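Local coordinates for protein glycoside hydrolase family 31 (Trueperella pyogenes, PDB 5I0E) that probably hydrolyses alpha-glucosidic linkages as a family 31 glycoside hydrolase, with a TIM-barrel domain that binds alpha-D-glucose, at residues 295-300 with 588-593; 530-535 with 563-568; 210-215 with 517-522; 353-358 with 448-453. One frame throughout, in Å; residues are numbered along the deposited sequence.

Contact 1: 295-300 with 588-593. With GLC (alpha-D-glucopyranose), chain B.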
# COMPACT_ATOMS: atom_id res chain seq x y z
N PHE A 295 4.02 -17.51 11.16
CA PHE A 295 5.13 -16.95 11.96
C PHE A 295 6.48 -17.59 11.70
O PHE A 295 7.48 -17.12 12.23
CB PHE A 295 4.80 -16.96 13.45
CG PHE A 295 3.66 -16.04 13.80
CD1 PHE A 295 3.78 -14.68 13.60
CD2 PHE A 295 2.45 -16.54 14.29
CE1 PHE A 295 2.73 -13.82 13.91
CE2 PHE A 295 1.39 -15.69 14.60
CZ PHE A 295 1.53 -14.33 14.41
N GLY A 296 6.53 -18.63 10.86
CA GLY A 296 7.81 -19.13 10.38
C GLY A 296 8.42 -18.23 9.29
O GLY A 296 7.83 -17.20 8.92
N LEU A 297 9.60 -18.62 8.80
CA LEU A 297 10.27 -17.88 7.72
C LEU A 297 9.52 -18.12 6.39
O LEU A 297 9.17 -19.25 6.08
CB LEU A 297 11.74 -18.28 7.61
CG LEU A 297 12.52 -17.67 6.45
CD1 LEU A 297 12.59 -16.16 6.58
CD2 LEU A 297 13.91 -18.26 6.38
N TRP A 298 9.25 -17.04 5.68
CA TRP A 298 8.68 -17.06 4.34
C TRP A 298 9.80 -16.90 3.30
O TRP A 298 10.55 -15.94 3.35
CB TRP A 298 7.70 -15.92 4.14
CG TRP A 298 6.41 -15.94 4.85
CD1 TRP A 298 6.20 -16.23 6.16
CD2 TRP A 298 5.15 -15.59 4.31
NE1 TRP A 298 4.88 -16.10 6.47
CE2 TRP A 298 4.20 -15.72 5.35
CE3 TRP A 298 4.72 -15.20 3.04
CZ2 TRP A 298 2.83 -15.48 5.16
CZ3 TRP A 298 3.37 -14.95 2.84
CH2 TRP A 298 2.43 -15.09 3.91
N ALA A 299 9.90 -17.89 2.40
CA ALA A 299 10.85 -17.88 1.30
C ALA A 299 10.14 -17.44 0.02
O ALA A 299 9.01 -17.85 -0.25
CB ALA A 299 11.48 -19.26 1.12
N SER A 300 10.81 -16.59 -0.74
CA SER A 300 10.26 -16.06 -1.98
C SER A 300 11.40 -15.61 -2.92
O SER A 300 12.47 -15.19 -2.48
CB SER A 300 9.32 -14.88 -1.69
OG SER A 300 8.67 -14.44 -2.88
N MET A 588 8.20 -12.48 8.76
CA MET A 588 9.60 -12.56 8.38
C MET A 588 9.68 -13.23 7.00
O MET A 588 9.26 -14.39 6.86
CB MET A 588 10.34 -13.40 9.43
CG MET A 588 11.85 -13.52 9.28
SD MET A 588 12.59 -14.78 10.39
CE MET A 588 14.32 -14.42 10.14
N GLN A 589 10.16 -12.49 5.98
CA GLN A 589 10.45 -13.06 4.65
C GLN A 589 11.50 -12.36 3.87
O GLN A 589 11.73 -11.20 4.06
CB GLN A 589 9.21 -13.26 3.71
CG GLN A 589 8.29 -12.14 3.33
CD GLN A 589 8.48 -11.55 1.92
OE1 GLN A 589 8.01 -12.08 0.88
NE2 GLN A 589 9.09 -10.38 1.90
N TYR A 590 12.11 -13.12 2.98
CA TYR A 590 13.05 -12.63 2.00
C TYR A 590 12.40 -12.82 0.63
O TYR A 590 11.65 -13.76 0.42
CB TYR A 590 14.40 -13.38 2.10
CG TYR A 590 14.44 -14.85 1.67
CD1 TYR A 590 14.54 -15.20 0.33
CD2 TYR A 590 14.46 -15.89 2.61
CE1 TYR A 590 14.64 -16.54 -0.08
CE2 TYR A 590 14.55 -17.22 2.23
CZ TYR A 590 14.63 -17.55 0.88
OH TYR A 590 14.72 -18.87 0.48
N HIS A 591 12.75 -11.95 -0.29
CA HIS A 591 12.17 -11.90 -1.60
C HIS A 591 13.21 -11.25 -2.54
O HIS A 591 14.13 -10.56 -2.07
CB HIS A 591 10.89 -11.07 -1.54
CG HIS A 591 10.17 -10.98 -2.85
ND1 HIS A 591 9.96 -12.08 -3.66
CD2 HIS A 591 9.58 -9.93 -3.48
CE1 HIS A 591 9.31 -11.70 -4.75
NE2 HIS A 591 9.05 -10.41 -4.66
N SER A 592 13.07 -11.51 -3.85
CA SER A 592 13.92 -10.90 -4.86
C SER A 592 13.11 -10.52 -6.08
O SER A 592 12.18 -11.21 -6.44
CB SER A 592 15.07 -11.86 -5.29
OG SER A 592 14.57 -13.11 -5.71
N GLU A 593 13.49 -9.41 -6.70
CA GLU A 593 12.83 -8.88 -7.90
C GLU A 593 13.24 -9.65 -9.15
O GLU A 593 14.36 -10.15 -9.23
CB GLU A 593 13.21 -7.41 -8.11
CG GLU A 593 12.40 -6.68 -9.17
CD GLU A 593 12.65 -5.18 -9.19
OE1 GLU A 593 13.83 -4.75 -9.17
OE2 GLU A 593 11.66 -4.42 -9.18
C1 GLC B . 5.24 -6.19 -7.64
C2 GLC B . 5.54 -6.68 -6.22
C3 GLC B . 6.83 -7.48 -6.19
C4 GLC B . 6.72 -8.65 -7.17
C5 GLC B . 6.38 -8.16 -8.57
C6 GLC B . 6.11 -9.37 -9.46
O1 GLC B . 6.24 -5.25 -7.98
O2 GLC B . 5.61 -5.57 -5.34
O3 GLC B . 7.04 -7.97 -4.86
O4 GLC B . 7.94 -9.42 -7.21
O5 GLC B . 5.24 -7.28 -8.57
O6 GLC B . 5.99 -8.95 -10.83
O HOH W 1 6.70 -14.96 9.85
O HOH W 2 15.08 -14.65 -3.35
O HOH W 3 6.66 -13.03 -1.44
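Trp298 and Gln589 stand abreast on two parallel strands, and here the contact is tightest: CB of Trp298 comes within 3.1 Å of CB of Gln589. Backbone bonds flank the pair, Trp298 N reaching Met588 O at 2.9 Å and Tyr590 N reaching Trp298 O at 3.2 Å. On the other face of the sheet Leu297 CD1 packs on Met588 CG, while Ala299 CA sits over one face of the Tyr590 ring, 4.0 Å from its centroid, in a CH-pi contact. The ring gets there because CG of Tyr590 lies between its own N and C (chi1 70°), which lays it back over the neighbouring strand; Leu297 CD2 meets its edge. These are the first and last strands of the TIM barrel, so their pairing closes the cylinder. Replacing Tyr590 by an alanine is likely to uncover Ala299 and leave His317 NE2, which bonds the phenol OH, without that partner. The margins are looser and wet. One water joins Gly296 O to Met588 N, a second links Ser300 O with Ser592 OG, and a third spans Ser300 OG and Gln589 OE1; Asp561 OD1 holds Gln589 NE2. Past the strand, His591 ND1 makes only a weak, bent bond to Ser300 OG (2.8 Å, 116°), whereas NE2 at the far side of the imidazole donates to O4 of the bound glucose at 3.0 Å.

Contact 2: 530-535 with 563-568; sequences AGDEDS and AGFSGP. With GLC (alpha-D-glucopyranose), chain B.
Glu533 O is gripped by two successive amides, Phe565 N and Ser566 N, each 3.2 Å away and each tilted out of the carbonyl plane. This fork ties the loop 563-568 to Glu533, and a water accepts from Glu533 N and, weakly, from Phe565 N. A shorter bond holds the far end: Ser535 OG donates to Ala563 O at 2.7 Å, in the carbonyl plane and on a lone pair. Between the two lies Gly564, where a beta carbon would collide with Asp534 O and Ser535 CA, so the backbones can close up. On the sugar side, the Phe565 ring turns its edge to Glu533 O and crosses Asp532 obliquely, its CE1 3.6 Å from Asp532 CB and its CZ 3.5 Å from Asp532 OD1. Carboxylate and ring planes are only 23° apart. Asp532 CG is anti to the carbonyl carbon (chi1 -63°), which carries the carboxylate to the glucose: OD1 accepts from O2 at 2.6 Å and OD2 from O1 at 3.0 Å. The same phenylalanine brings CE2 to 3.6 Å from glucose O4, so both loops line the sugar pocket. Outside the pair, Lys201 forms a salt bridge with Asp534 OD1, and Arg604 binds Ser535 OG, Gly564 O and Gly567 O. The two segments are neighbouring beta-alpha loops of the barrel, one leading from strand 527-529 to helix 537-551, the other from strand 558-561 to helix 572-583.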
# COMPACT_ATOMS: atom_id res chain seq x y z
N ALA A 530 5.52 -4.30 3.13
CA ALA A 530 5.83 -2.88 2.86
C ALA A 530 6.15 -2.49 1.41
O ALA A 530 6.40 -1.32 1.12
CB ALA A 530 6.96 -2.42 3.77
N GLY A 531 6.11 -3.46 0.49
CA GLY A 531 6.32 -3.21 -0.93
C GLY A 531 7.77 -3.21 -1.40
O GLY A 531 8.62 -3.88 -0.82
N ASP A 532 8.04 -2.44 -2.45
CA ASP A 532 9.27 -2.53 -3.22
C ASP A 532 10.33 -1.56 -2.74
O ASP A 532 10.07 -0.36 -2.65
CB ASP A 532 8.97 -2.22 -4.70
CG ASP A 532 8.03 -3.23 -5.33
OD1 ASP A 532 7.77 -4.28 -4.71
OD2 ASP A 532 7.54 -2.98 -6.45
N GLU A 533 11.53 -2.06 -2.44
CA GLU A 533 12.66 -1.19 -2.12
C GLU A 533 13.97 -1.74 -2.63
O GLU A 533 14.10 -2.94 -2.87
CB GLU A 533 12.78 -0.95 -0.61
CG GLU A 533 12.19 0.37 -0.11
CD GLU A 533 12.96 1.62 -0.54
OE1 GLU A 533 13.72 1.59 -1.53
OE2 GLU A 533 12.79 2.67 0.11
N ASP A 534 14.94 -0.82 -2.77
CA ASP A 534 16.35 -1.16 -3.01
C ASP A 534 16.96 -1.72 -1.74
O ASP A 534 16.38 -1.60 -0.66
CB ASP A 534 17.17 0.07 -3.42
CG ASP A 534 16.80 0.59 -4.81
OD1 ASP A 534 16.92 -0.20 -5.77
OD2 ASP A 534 16.41 1.78 -4.93
N SER A 535 18.14 -2.31 -1.88
CA SER A 535 18.89 -2.92 -0.78
C SER A 535 19.83 -1.89 -0.19
O SER A 535 21.02 -1.93 -0.42
CB SER A 535 19.64 -4.17 -1.27
OG SER A 535 18.74 -5.25 -1.51
N ALA A 563 16.16 -6.73 3.92
CA ALA A 563 17.37 -6.27 3.22
C ALA A 563 17.16 -5.79 1.77
O ALA A 563 18.13 -5.53 1.08
CB ALA A 563 18.47 -7.34 3.28
N GLY A 564 15.91 -5.66 1.33
CA GLY A 564 15.59 -5.13 0.00
C GLY A 564 15.47 -6.23 -1.03
O GLY A 564 16.16 -7.26 -0.93
N PHE A 565 14.61 -6.02 -2.04
CA PHE A 565 14.40 -7.02 -3.10
C PHE A 565 14.97 -6.63 -4.47
O PHE A 565 15.15 -7.51 -5.30
CB PHE A 565 12.90 -7.42 -3.16
CG PHE A 565 12.09 -6.81 -4.30
CD1 PHE A 565 12.07 -5.44 -4.51
CD2 PHE A 565 11.28 -7.61 -5.09
CE1 PHE A 565 11.28 -4.88 -5.54
CE2 PHE A 565 10.49 -7.06 -6.12
CZ PHE A 565 10.49 -5.69 -6.34
N SER A 566 15.29 -5.35 -4.69
CA SER A 566 15.67 -4.83 -6.00
C SER A 566 17.15 -4.47 -6.06
O SER A 566 17.73 -4.05 -5.06
CB SER A 566 14.82 -3.59 -6.31
OG SER A 566 15.12 -3.05 -7.58
N GLY A 567 17.75 -4.64 -7.25
CA GLY A 567 19.15 -4.30 -7.49
C GLY A 567 20.05 -5.46 -7.09
O GLY A 567 19.55 -6.51 -6.69
N PRO A 568 21.38 -5.29 -7.19
CA PRO A 568 22.35 -6.27 -6.69
C PRO A 568 22.04 -6.78 -5.27
O PRO A 568 21.34 -6.10 -4.51
CB PRO A 568 23.67 -5.49 -6.68
CG PRO A 568 23.52 -4.53 -7.81
CD PRO A 568 22.05 -4.17 -7.88
C1 GLC B . 5.24 -6.19 -7.64
C2 GLC B . 5.54 -6.68 -6.22
C3 GLC B . 6.83 -7.48 -6.19
C4 GLC B . 6.72 -8.65 -7.17
C5 GLC B . 6.38 -8.16 -8.57
C6 GLC B . 6.11 -9.37 -9.46
O1 GLC B . 6.24 -5.25 -7.98
O2 GLC B . 5.61 -5.57 -5.34
O3 GLC B . 7.04 -7.97 -4.86
O4 GLC B . 7.94 -9.42 -7.21
O5 GLC B . 5.24 -7.28 -8.57
O6 GLC B . 5.99 -8.95 -10.83
O HOH W 4 11.99 -4.67 -1.38

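Contact 3: 210-215 with 517-522; sequences YLPMPF and SGFTGS
Tyr210 to Met213 and Ser517 to Phe519 run alongside in the same direction, joined by one backbone hydrogen bond, Gly518 N to Tyr210 O at 3.1 Å, and by CA-H...O contacts, the straightest from Phe519 CA to Pro212 O (173° at the hydrogen). Leu211 lays CD1 on the Gly518 backbone, 3.4 Å from its C. Glycine fits here, since a beta carbon would press on that methyl and strike Ser522 OG. Phe519 has CG anti to its N (chi1 -153°), and the ring returns to 210-215, where CZ packs 3.9 Å from Pro214 CD with the two side chains crossed at about a right angle. Its CD1 reaches Pro212 CG at 4.2 Å, so the ring bridges two prolines. Thr520, the residue after Phe519, brings OG1 to 3.1 Å from Pro214 CD. Met213, extended beyond CG, runs along the turn: CG is 3.7 Å from Thr520 N, and CE lies near Phe519 O. The turn itself is type II, from Phe519 to Ser522, with Gly521 at positive phi; Ser522 N closes it on Phe519 O, and Ser522 OG accepts from Phe519 N at 3.0 Å. Helix 485-506 backs the Phe519 ring, and Ser517 OG bonds Gly468 O. The contact thus docks the beta-rich region before the barrel onto the loop following its fifth strand, an arrangement consistent with family 31 enzymes, in which that region contributes a loop to the active site; the nearest atoms of the Tyr210 side chain and the bound glucose are about 6 Å apart.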
# COMPACT_ATOMS: atom_id res chain seq x y z
N TYR A 210 1.39 3.01 -0.22
CA TYR A 210 0.45 2.04 -0.77
C TYR A 210 -0.77 1.87 0.13
O TYR A 210 -1.81 1.35 -0.32
CB TYR A 210 1.05 0.63 -0.84
CG TYR A 210 2.36 0.42 -1.56
CD1 TYR A 210 2.39 0.17 -2.93
CD2 TYR A 210 3.57 0.38 -0.86
CE1 TYR A 210 3.59 -0.07 -3.59
CE2 TYR A 210 4.78 0.16 -1.51
CZ TYR A 210 4.78 -0.08 -2.88
OH TYR A 210 5.95 -0.32 -3.55
N LEU A 211 -0.62 2.23 1.40
CA LEU A 211 -1.62 1.89 2.41
C LEU A 211 -1.86 3.06 3.37
O LEU A 211 -1.57 2.97 4.56
CB LEU A 211 -1.18 0.61 3.12
CG LEU A 211 -1.87 0.02 4.35
CD1 LEU A 211 -3.36 0.27 4.40
CD2 LEU A 211 -1.58 -1.47 4.49
N PRO A 212 -2.42 4.17 2.84
CA PRO A 212 -2.75 5.30 3.69
C PRO A 212 -4.09 5.07 4.37
O PRO A 212 -4.85 4.18 3.98
CB PRO A 212 -2.87 6.44 2.69
CG PRO A 212 -3.44 5.79 1.48
CD PRO A 212 -2.89 4.39 1.46
N MET A 213 -4.37 5.88 5.38
CA MET A 213 -5.71 5.93 5.99
C MET A 213 -5.95 7.36 6.47
O MET A 213 -5.00 8.03 6.85
CB MET A 213 -5.83 4.96 7.17
CG MET A 213 -5.65 3.48 6.82
SD MET A 213 -5.85 2.51 8.32
CE MET A 213 -5.28 0.88 7.84
N PRO A 214 -7.20 7.84 6.44
CA PRO A 214 -7.49 9.21 6.88
C PRO A 214 -7.80 9.23 8.37
O PRO A 214 -8.93 9.54 8.79
CB PRO A 214 -8.70 9.60 6.03
CG PRO A 214 -9.39 8.30 5.72
CD PRO A 214 -8.44 7.16 6.04
N PHE A 215 -6.78 8.89 9.15
CA PHE A 215 -6.91 8.67 10.58
C PHE A 215 -5.56 8.92 11.22
O PHE A 215 -4.54 8.59 10.63
CB PHE A 215 -7.36 7.24 10.88
CG PHE A 215 -6.96 6.77 12.25
CD1 PHE A 215 -7.73 7.10 13.35
CD2 PHE A 215 -5.78 6.07 12.45
CE1 PHE A 215 -7.35 6.71 14.62
CE2 PHE A 215 -5.39 5.69 13.73
CZ PHE A 215 -6.18 6.01 14.81
N SER A 517 -1.20 -2.95 -0.80
CA SER A 517 -2.02 -1.76 -0.69
C SER A 517 -3.31 -1.97 0.08
O SER A 517 -3.81 -3.09 0.27
CB SER A 517 -2.27 -1.11 -2.05
OG SER A 517 -3.03 -1.95 -2.87
N GLY A 518 -3.82 -0.85 0.58
CA GLY A 518 -5.00 -0.87 1.38
C GLY A 518 -5.47 0.50 1.78
O GLY A 518 -4.96 1.52 1.31
N PHE A 519 -6.47 0.49 2.67
CA PHE A 519 -7.16 1.68 3.12
C PHE A 519 -7.89 1.31 4.43
O PHE A 519 -7.72 0.20 4.94
CB PHE A 519 -8.15 2.18 2.04
CG PHE A 519 -8.44 3.66 2.09
CD1 PHE A 519 -7.47 4.58 1.70
CD2 PHE A 519 -9.66 4.13 2.53
CE1 PHE A 519 -7.71 5.95 1.77
CE2 PHE A 519 -9.91 5.50 2.61
CZ PHE A 519 -8.94 6.41 2.22
N THR A 520 -8.65 2.26 4.98
CA THR A 520 -9.58 2.00 6.06
C THR A 520 -10.39 0.76 5.73
O THR A 520 -11.02 0.72 4.67
CB THR A 520 -10.52 3.19 6.23
OG1 THR A 520 -9.75 4.40 6.24
CG2 THR A 520 -11.31 3.09 7.52
N GLY A 521 -10.33 -0.25 6.61
CA GLY A 521 -10.95 -1.57 6.37
C GLY A 521 -9.97 -2.71 6.20
O GLY A 521 -10.29 -3.86 6.51
N SER A 522 -8.77 -2.40 5.70
CA SER A 522 -7.72 -3.38 5.44
C SER A 522 -7.32 -4.19 6.66
O SER A 522 -6.85 -5.34 6.52
CB SER A 522 -6.47 -2.71 4.83
OG SER A 522 -6.67 -2.36 3.46

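Contact 4: 353-358 with 448-453; sequences PHRGPD and WTEQRR
Pro353 packs on Glu450 and Gln451, in the C-terminal region of helix 442-450: its CG meets Glu450 CG at 3.7 Å. The Gln451 side chain crosses the proline at about a right angle, its NE2 3.8 Å from Pro353 CD, with NE2 also bonded to Gly351 O and OE1 to Gln405 NE2. Arg355 bends at chi2 and chi3 (-56° and -58°), which returns its end to Arg453 although its CB points away; the two arginines lie side by side with nearly coplanar guanidinium groups, and NH1 of Arg355 has Arg453 CD at its edge, 3.8 Å away. No direct hydrogen bond spans the segments; one water instead links His354 O to Glu450 O, another His354 N to Gln451 O. At the surface of the TIM-barrel domain the long loop after the second strand here folds against a type I turn, Glu450 to Arg453. Within that turn Arg453 NE donates to Glu450 OE1 at 2.8 Å in a nearly straight salt bridge, on the syn side but 33° out of the carboxylate plane. Glu457 draws the two arginines together by binding NH2 of Arg355 and NH1 of Arg453. An alanine in place of Arg453 would probably leave Glu450 OE1 and Glu457 OE2 each short of a charged partner and open a gap beside Arg355. Within 353-358, Asp358 OD2 accepts from Arg355 N at 2.9 Å, approached from above the carboxylate plane.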
# COMPACT_ATOMS: atom_id res chain seq x y z
N PRO A 353 -14.87 -21.00 -15.38
CA PRO A 353 -13.78 -21.52 -14.56
C PRO A 353 -13.37 -22.96 -14.90
O PRO A 353 -14.21 -23.77 -15.27
CB PRO A 353 -14.31 -21.43 -13.13
CG PRO A 353 -15.72 -21.00 -13.22
CD PRO A 353 -15.94 -20.40 -14.56
N HIS A 354 -12.08 -23.24 -14.80
CA HIS A 354 -11.56 -24.60 -14.90
C HIS A 354 -11.63 -25.33 -13.56
O HIS A 354 -11.68 -24.70 -12.50
CB HIS A 354 -10.10 -24.56 -15.35
CG HIS A 354 -9.93 -24.10 -16.76
ND1 HIS A 354 -10.03 -24.97 -17.83
CD2 HIS A 354 -9.73 -22.88 -17.28
CE1 HIS A 354 -9.85 -24.30 -18.95
NE2 HIS A 354 -9.68 -23.03 -18.64
N ARG A 355 -11.66 -26.66 -13.62
CA ARG A 355 -11.36 -27.50 -12.45
C ARG A 355 -10.01 -28.18 -12.66
O ARG A 355 -9.49 -28.20 -13.77
CB ARG A 355 -12.45 -28.55 -12.23
CG ARG A 355 -13.87 -27.98 -12.10
CD ARG A 355 -14.00 -26.94 -11.00
NE ARG A 355 -13.62 -27.46 -9.68
CZ ARG A 355 -13.74 -26.79 -8.53
NH1 ARG A 355 -14.24 -25.55 -8.49
NH2 ARG A 355 -13.36 -27.38 -7.38
N GLY A 356 -9.46 -28.72 -11.58
CA GLY A 356 -8.17 -29.41 -11.59
C GLY A 356 -8.02 -30.56 -12.56
O GLY A 356 -6.98 -30.69 -13.20
N PRO A 357 -9.06 -31.40 -12.69
CA PRO A 357 -8.98 -32.50 -13.69
C PRO A 357 -8.99 -32.08 -15.17
O PRO A 357 -8.79 -32.91 -16.05
CB PRO A 357 -10.21 -33.37 -13.36
CG PRO A 357 -10.56 -33.05 -11.94
CD PRO A 357 -10.18 -31.60 -11.75
N ASP A 358 -9.26 -30.81 -15.44
CA ASP A 358 -9.11 -30.26 -16.79
C ASP A 358 -7.69 -30.24 -17.34
O ASP A 358 -7.53 -30.10 -18.55
CB ASP A 358 -9.63 -28.82 -16.84
CG ASP A 358 -11.10 -28.71 -16.56
OD1 ASP A 358 -11.82 -29.75 -16.58
OD2 ASP A 358 -11.55 -27.55 -16.33
N TRP A 448 -14.73 -13.03 -10.24
CA TRP A 448 -13.27 -13.02 -10.34
C TRP A 448 -12.58 -14.21 -9.65
O TRP A 448 -11.73 -14.85 -10.24
CB TRP A 448 -12.73 -11.73 -9.76
CG TRP A 448 -11.26 -11.56 -9.96
CD1 TRP A 448 -10.31 -11.65 -9.01
CD2 TRP A 448 -10.59 -11.28 -11.19
NE1 TRP A 448 -9.09 -11.45 -9.56
CE2 TRP A 448 -9.23 -11.20 -10.89
CE3 TRP A 448 -11.01 -11.09 -12.50
CZ2 TRP A 448 -8.26 -10.93 -11.86
CZ3 TRP A 448 -10.05 -10.83 -13.48
CH2 TRP A 448 -8.68 -10.76 -13.15
N THR A 449 -12.95 -14.48 -8.40
CA THR A 449 -12.31 -15.53 -7.60
C THR A 449 -12.77 -16.96 -7.95
O THR A 449 -12.06 -17.93 -7.65
CB THR A 449 -12.50 -15.30 -6.09
OG1 THR A 449 -13.90 -15.16 -5.79
CG2 THR A 449 -11.77 -14.06 -5.64
N GLU A 450 -13.93 -17.10 -8.59
CA GLU A 450 -14.35 -18.43 -9.05
C GLU A 450 -13.38 -19.00 -10.09
O GLU A 450 -13.14 -20.21 -10.12
CB GLU A 450 -15.79 -18.40 -9.60
CG GLU A 450 -16.41 -19.77 -9.80
CD GLU A 450 -16.60 -20.59 -8.52
OE1 GLU A 450 -16.76 -20.02 -7.40
OE2 GLU A 450 -16.59 -21.84 -8.65
N GLN A 451 -12.77 -18.12 -10.89
CA GLN A 451 -11.75 -18.52 -11.86
C GLN A 451 -10.56 -19.21 -11.18
O GLN A 451 -9.90 -20.04 -11.80
CB GLN A 451 -11.23 -17.31 -12.66
CG GLN A 451 -12.27 -16.50 -13.46
CD GLN A 451 -12.58 -17.11 -14.82
OE1 GLN A 451 -11.67 -17.47 -15.58
NE2 GLN A 451 -13.86 -17.23 -15.13
N ARG A 452 -10.28 -18.83 -9.93
CA ARG A 452 -9.16 -19.34 -9.11
C ARG A 452 -9.50 -20.45 -8.10
O ARG A 452 -8.60 -20.94 -7.42
CB ARG A 452 -8.57 -18.19 -8.29
CG ARG A 452 -7.72 -17.21 -9.06
CD ARG A 452 -8.49 -16.05 -9.64
NE ARG A 452 -7.60 -15.36 -10.57
CZ ARG A 452 -7.96 -14.58 -11.59
NH1 ARG A 452 -9.25 -14.34 -11.87
NH2 ARG A 452 -7.01 -14.04 -12.36
N ARG A 453 -10.78 -20.82 -7.97
CA ARG A 453 -11.23 -21.69 -6.88
C ARG A 453 -10.53 -23.02 -6.94
O ARG A 453 -10.07 -23.52 -5.91
CB ARG A 453 -12.76 -21.89 -6.94
CG ARG A 453 -13.34 -22.83 -5.87
CD ARG A 453 -14.88 -22.92 -5.89
NE ARG A 453 -15.51 -21.67 -5.46
CZ ARG A 453 -15.50 -21.20 -4.21
NH1 ARG A 453 -14.92 -21.85 -3.21
NH2 ARG A 453 -16.08 -20.04 -3.96
O HOH W 5 -11.99 -22.68 -10.72
O HOH W 6 -10.32 -21.17 -14.34

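From the N terminus, segment 210-215 opens contact 3 and the first barrel strand opens contact 1, so the two cross when contact 3 closes at 517-522. Contact 4 lies wholly within both of these loops, tying a surface excursion after the second strand to the helix 442-450 region ahead of the fourth strand. Contact 2 follows contact 3 in series and falls inside contact 1, which closes last, at the eighth strand. Contact 2 touches contact 1 on one hand and contact 3 on the other: Glu593 OE1 of contact 1 bonds Ser566 OG of contact 2 at 2.7 Å, and Tyr210 OH of contact 3 is hydrogen-bonded to Asp532 N of contact 2. Contact 4 stands apart, touching none of them.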